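Local coordinates for protein Adp-heptose LPS heptosyltransferase II (Escherichia coli, PDB 1PSW) that transfers the second heptose from ADP-L-glycero-beta-D-manno-heptose onto heptosyl-Kdo2-lipid A during assembly of the lipopolysaccharide inner core, at residues P103-R109 with L117-L123; M1-G7 with Y81-L87. The contacts are given in a common frame with arbitrary orientation. Numbering follows the deposited sequence.

Contact 1: P103-R109 with L117-L123; sequences PHRTGWR and LNDVRVL
Residues 104-108 and 119-121 run as parallel beta strands, their axes 4.8 Å apart at closest approach and 11° from exact alignment. Bridges pair Thr106 with Asp119, Gly107 with Val120 and Trp108 with Arg121, at CA-CA distances of 4.8, 5.6 and 4.5 Å. At the start, Pro103 O accepts a weak bond from Asn118 ND2 (2.9 Å). Arg105 N donates to Asn118 OD1 (2.9 Å, 170°), so the Asn118 side chain, chi1 near 40°, takes the place of a backbone partner just before strand 119-121. Arg105 O receives only a weak bond from Asp119 N (3.2 Å, 130°); Arg105 NE and NH1 hydrogen-bond to Leu116 O and Ile102 O, respectively. Thr106 (chi1 m) gives OG1 to Asp119 OD2 at 2.7 Å. Asp119 is also salt-bridged to Arg121 (NH2 to OD2, 3.1 Å), whose NH2 bonds Tyr140 O too.

This short pairing forms the edge of the six-stranded parallel sheet in the N-terminal Rossmann-like domain of a GT-B glycosyltransferase, with 119-121 outermost. The ladder is loosened at Gly107, phi/psi 167/160, whose N lies 3.6 Å from Asp119 O; neither atom finds a partner. It tightens again as Arg121 N bonds Gly107 O (3.1 Å) and Arg109 N bonds Arg121 O (2.9 Å). Trp108, chi1 m and chi2 98°, shares the face of Thr106, Asp119 and Arg121. Leu123 CD1 sits over its six-membered ring, 4.0 Å from the centroid in a CH-pi contact, while Trp108 NE1 bonds Arg134 O. Arg109 leaves the strand with phi/psi -48/-45, its CB 3.6 Å from Val120 CG2.

Contact 2: M1-G7 with Y81-L87; sequences MKILVIG and YDRAYVL
Strands 2-6 and 83-86 lie side by side and parallel, axes 4.7 Å apart at closest approach with a crossing angle of -16°, at the centre of the six-stranded Rossmann-like sheet of this GT-B enzyme. Register is unbroken: Ile3 pairs with Arg83, Leu4 with Ala84, Val5 with Tyr85 and Ile6 with Val86, CA-CA 4.6-4.9 Å. The ladder alternates from Arg83 N to Lys2 O (3.2 Å), Leu4 N to Arg83 O (3.0 Å), Tyr85 N to Leu4 O (2.9 Å), Ile6 N to Tyr85 O (2.8 Å) and Leu87 N to Ile6 O (3.0 Å). Lys2 O also accepts from Asp82 N (2.7 Å), and Lys2 N donates to Asp82 OD2 (2.8 Å).

Ile3, Val5, Arg83 and Tyr85 share a face, on which Val5 and Tyr85 pack against Tyr21 and Leu24 of helix 11-27; Ile3 CG2 meets the Tyr85 ring edge at CD2 (3.5 Å). On the opposite face Ile6, Ala84 and Val86 pack on Pro97 of helix 95-99, and Leu4 and Ala84 on Ile102. Tyr81, chi1 m, turns a ring face to Leu4, whose CB lies 3.6 Å from the ring centroid.

In the fold
Contacts 1 and 2 are two strand pairs of one parallel sheet, joined by the pairing of 83-86 with 104-108. Their centres lie 11 Å apart, and the join is direct, with Ala84 N 2.8 Å from His104 O and Ala84 O 2.8 Å from Thr106 N, both probable hydrogen bonds; Pro103 CG also packs 3.3 Å from Asp82 O. Contact 2 is buried near the middle of the sheet, whereas contact 1 is partly exposed at its margin. Both belong to the N-terminal domain; in GT-B enzymes the active site generally lies in the cleft between the two Rossmann-like domains.

Contact 1: P103-R109 with L117-L123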
# COMPACT_ATOMS: atom_id res chain seq x y z
N PRO A 103 1.42 23.56 17.93
CA PRO A 103 2.72 24.24 18.00
C PRO A 103 3.81 23.74 17.06
O PRO A 103 4.54 24.55 16.47
CB PRO A 103 3.11 24.08 19.46
CG PRO A 103 2.51 22.75 19.82
CD PRO A 103 1.14 22.86 19.19
N HIS A 104 3.93 22.43 16.93
CA HIS A 104 4.96 21.83 16.08
C HIS A 104 4.35 21.11 14.88
O HIS A 104 3.70 20.08 15.03
CB HIS A 104 5.80 20.85 16.90
CG HIS A 104 6.40 21.47 18.13
ND1 HIS A 104 5.64 22.05 19.12
CD2 HIS A 104 7.69 21.61 18.51
CE1 HIS A 104 6.44 22.51 20.07
NE2 HIS A 104 7.69 22.26 19.72
N ARG A 105 4.59 21.66 13.70
CA ARG A 105 4.08 21.09 12.46
C ARG A 105 5.23 20.75 11.51
O ARG A 105 5.89 21.65 10.98
CB ARG A 105 3.12 22.09 11.82
CG ARG A 105 2.05 22.60 12.79
CD ARG A 105 1.07 23.56 12.13
NE ARG A 105 1.71 24.80 11.69
CZ ARG A 105 2.25 25.69 12.51
NH1 ARG A 105 2.25 25.49 13.82
NH2 ARG A 105 2.80 26.80 12.03
N THR A 106 5.45 19.46 11.31
CA THR A 106 6.55 18.96 10.47
C THR A 106 6.13 18.35 9.13
O THR A 106 5.05 17.79 8.99
CB THR A 106 7.35 17.88 11.22
OG1 THR A 106 7.70 18.37 12.53
CG2 THR A 106 8.62 17.53 10.45
N GLY A 107 7.03 18.45 8.15
CA GLY A 107 6.77 17.89 6.83
C GLY A 107 7.76 18.38 5.80
O GLY A 107 8.43 19.39 6.01
N TRP A 108 7.89 17.65 4.69
CA TRP A 108 8.81 18.08 3.65
C TRP A 108 8.22 19.34 3.02
O TRP A 108 7.01 19.53 3.03
CB TRP A 108 9.01 16.99 2.60
CG TRP A 108 9.66 15.76 3.16
CD1 TRP A 108 9.04 14.62 3.58
CD2 TRP A 108 11.06 15.58 3.41
NE1 TRP A 108 9.97 13.74 4.08
CE2 TRP A 108 11.22 14.30 3.99
CE3 TRP A 108 12.20 16.37 3.20
CZ2 TRP A 108 12.46 13.80 4.36
CZ3 TRP A 108 13.45 15.87 3.57
CH2 TRP A 108 13.56 14.59 4.14
N ARG A 109 9.08 20.19 2.48
CA ARG A 109 8.64 21.44 1.88
C ARG A 109 7.46 21.29 0.91
O ARG A 109 6.52 22.07 0.97
CB ARG A 109 9.81 22.12 1.17
CG ARG A 109 9.52 23.53 0.70
CD ARG A 109 10.80 24.24 0.30
NE ARG A 109 11.47 23.59 -0.83
CZ ARG A 109 12.65 23.96 -1.30
NH1 ARG A 109 13.30 24.98 -0.75
NH2 ARG A 109 13.19 23.32 -2.33
N LEU A 117 4.02 25.00 7.81
CA LEU A 117 4.98 24.13 8.49
C LEU A 117 6.13 24.92 9.10
O LEU A 117 6.96 25.48 8.38
CB LEU A 117 5.55 23.11 7.49
CG LEU A 117 4.56 22.15 6.81
CD1 LEU A 117 5.26 21.42 5.68
CD2 LEU A 117 4.01 21.17 7.83
N ASN A 118 6.19 24.97 10.42
CA ASN A 118 7.27 25.69 11.10
C ASN A 118 8.50 24.82 11.25
O ASN A 118 9.51 25.24 11.83
CB ASN A 118 6.81 26.20 12.47
CG ASN A 118 5.95 25.21 13.21
OD1 ASN A 118 6.24 24.01 13.24
ND2 ASN A 118 4.90 25.71 13.84
N ASP A 119 8.42 23.60 10.73
CA ASP A 119 9.54 22.66 10.79
C ASP A 119 9.65 22.02 9.41
O ASP A 119 9.53 20.80 9.26
CB ASP A 119 9.29 21.61 11.87
CG ASP A 119 10.42 20.60 11.97
OD1 ASP A 119 11.58 20.95 11.67
OD2 ASP A 119 10.16 19.45 12.38
N VAL A 120 9.87 22.86 8.41
CA VAL A 120 10.00 22.44 7.02
C VAL A 120 11.32 21.73 6.77
O VAL A 120 12.37 22.17 7.24
CB VAL A 120 9.89 23.65 6.07
CG1 VAL A 120 10.96 24.68 6.40
CG2 VAL A 120 10.01 23.21 4.62
N ARG A 121 11.26 20.63 6.04
CA ARG A 121 12.46 19.86 5.71
C ARG A 121 12.71 19.98 4.21
O ARG A 121 11.81 19.69 3.41
CB ARG A 121 12.26 18.38 6.10
CG ARG A 121 11.76 18.13 7.52
CD ARG A 121 12.75 18.62 8.57
NE ARG A 121 12.30 18.33 9.94
CZ ARG A 121 12.30 17.13 10.50
NH1 ARG A 121 12.72 16.07 9.82
NH2 ARG A 121 11.88 16.98 11.76
N VAL A 122 13.91 20.40 3.83
CA VAL A 122 14.24 20.54 2.41
C VAL A 122 14.70 19.18 1.90
O VAL A 122 15.67 18.62 2.40
CB VAL A 122 15.38 21.56 2.18
CG1 VAL A 122 15.55 21.81 0.69
CG2 VAL A 122 15.08 22.85 2.91
N LEU A 123 13.99 18.68 0.90
CA LEU A 123 14.28 17.37 0.33
C LEU A 123 15.38 17.30 -0.72
O LEU A 123 15.39 18.04 -1.70
CB LEU A 123 12.99 16.79 -0.25
CG LEU A 123 13.07 15.41 -0.91
CD1 LEU A 123 13.56 14.39 0.09
CD2 LEU A 123 11.70 15.02 -1.45

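Contact 2: M1-G7 with Y81-L87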
# COMPACT_ATOMS: atom_id res chain seq x y z
N MSE A 1 2.03 12.37 24.68
CA MSE A 1 2.53 12.74 23.32
C MSE A 1 1.44 12.57 22.26
O MSE A 1 1.40 11.55 21.56
CB MSE A 1 3.73 11.86 22.97
CG MSE A 1 4.33 12.17 21.62
SE MSE A 1 4.83 14.02 21.52
CE MSE A 1 6.70 13.82 21.97
N LYS A 2 0.56 13.57 22.14
CA LYS A 2 -0.54 13.53 21.18
C LYS A 2 -0.08 14.00 19.80
O LYS A 2 0.29 15.16 19.61
CB LYS A 2 -1.70 14.41 21.65
CG LYS A 2 -2.21 14.10 23.05
CD LYS A 2 -2.90 12.75 23.14
CE LYS A 2 -4.19 12.71 22.32
NZ LYS A 2 -4.95 11.44 22.53
N ILE A 3 -0.12 13.10 18.84
CA ILE A 3 0.33 13.42 17.50
C ILE A 3 -0.78 13.30 16.46
O ILE A 3 -1.54 12.34 16.45
CB ILE A 3 1.50 12.48 17.10
CG1 ILE A 3 2.63 12.62 18.12
CG2 ILE A 3 1.98 12.82 15.71
CD1 ILE A 3 3.71 11.56 18.01
N LEU A 4 -0.86 14.30 15.59
CA LEU A 4 -1.84 14.31 14.51
C LEU A 4 -1.08 14.13 13.20
O LEU A 4 -0.13 14.86 12.92
CB LEU A 4 -2.60 15.63 14.47
CG LEU A 4 -3.48 15.82 13.22
CD1 LEU A 4 -4.57 14.77 13.19
CD2 LEU A 4 -4.09 17.23 13.20
N VAL A 5 -1.50 13.15 12.41
CA VAL A 5 -0.84 12.90 11.13
C VAL A 5 -1.81 13.10 9.98
O VAL A 5 -2.92 12.57 10.00
CB VAL A 5 -0.27 11.46 11.06
CG1 VAL A 5 0.27 11.18 9.66
CG2 VAL A 5 0.82 11.28 12.08
N ILE A 6 -1.40 13.88 8.99
CA ILE A 6 -2.22 14.09 7.81
C ILE A 6 -1.70 13.02 6.86
O ILE A 6 -0.62 13.16 6.30
CB ILE A 6 -1.98 15.49 7.19
CG1 ILE A 6 -2.21 16.58 8.24
CG2 ILE A 6 -2.89 15.68 5.99
CD1 ILE A 6 -3.61 16.61 8.83
N GLY A 7 -2.47 11.95 6.71
CA GLY A 7 -2.02 10.86 5.86
C GLY A 7 -2.27 11.05 4.38
O GLY A 7 -3.10 11.87 3.99
N TYR A 81 -3.33 18.54 20.33
CA TYR A 81 -2.23 17.82 19.72
C TYR A 81 -0.91 18.54 19.98
O TYR A 81 -0.81 19.76 19.80
CB TYR A 81 -2.44 17.69 18.21
CG TYR A 81 -3.53 16.72 17.83
CD1 TYR A 81 -3.38 15.35 18.07
CD2 TYR A 81 -4.71 17.17 17.23
CE1 TYR A 81 -4.39 14.45 17.72
CE2 TYR A 81 -5.71 16.28 16.89
CZ TYR A 81 -5.55 14.92 17.13
OH TYR A 81 -6.55 14.05 16.79
N ASP A 82 0.08 17.78 20.41
CA ASP A 82 1.41 18.31 20.70
C ASP A 82 2.19 18.53 19.40
O ASP A 82 2.88 19.54 19.24
CB ASP A 82 2.18 17.33 21.58
CG ASP A 82 1.58 17.18 22.97
OD1 ASP A 82 1.49 18.20 23.68
OD2 ASP A 82 1.21 16.05 23.35
N ARG A 83 2.08 17.58 18.48
CA ARG A 83 2.78 17.66 17.20
C ARG A 83 1.89 17.29 16.04
O ARG A 83 0.82 16.70 16.21
CB ARG A 83 3.99 16.72 17.19
CG ARG A 83 5.04 17.00 18.23
CD ARG A 83 6.24 16.08 18.02
NE ARG A 83 7.40 16.50 18.80
CZ ARG A 83 8.62 16.02 18.63
NH1 ARG A 83 8.85 15.10 17.70
NH2 ARG A 83 9.62 16.46 19.38
N ALA A 84 2.33 17.64 14.83
CA ALA A 84 1.59 17.32 13.63
C ALA A 84 2.58 17.00 12.51
O ALA A 84 3.64 17.61 12.42
CB ALA A 84 0.69 18.48 13.22
N TYR A 85 2.23 16.02 11.68
CA TYR A 85 3.07 15.62 10.56
C TYR A 85 2.20 15.62 9.31
O TYR A 85 1.16 14.96 9.27
CB TYR A 85 3.65 14.21 10.78
CG TYR A 85 4.64 14.12 11.91
CD1 TYR A 85 6.00 14.37 11.70
CD2 TYR A 85 4.22 13.84 13.21
CE1 TYR A 85 6.91 14.34 12.76
CE2 TYR A 85 5.13 13.81 14.27
CZ TYR A 85 6.46 14.06 14.04
OH TYR A 85 7.36 14.06 15.08
N VAL A 86 2.61 16.37 8.29
CA VAL A 86 1.86 16.44 7.05
C VAL A 86 2.61 15.62 6.00
O VAL A 86 3.73 15.97 5.62
CB VAL A 86 1.71 17.90 6.57
CG1 VAL A 86 0.83 17.98 5.34
CG2 VAL A 86 1.12 18.75 7.69
N LEU A 87 1.99 14.53 5.55
CA LEU A 87 2.64 13.63 4.58
C LEU A 87 2.38 13.97 3.12
O LEU A 87 3.25 13.78 2.28
CB LEU A 87 2.24 12.18 4.89
CG LEU A 87 2.61 11.75 6.32
CD1 LEU A 87 2.30 10.26 6.53
CD2 LEU A 87 4.09 12.02 6.57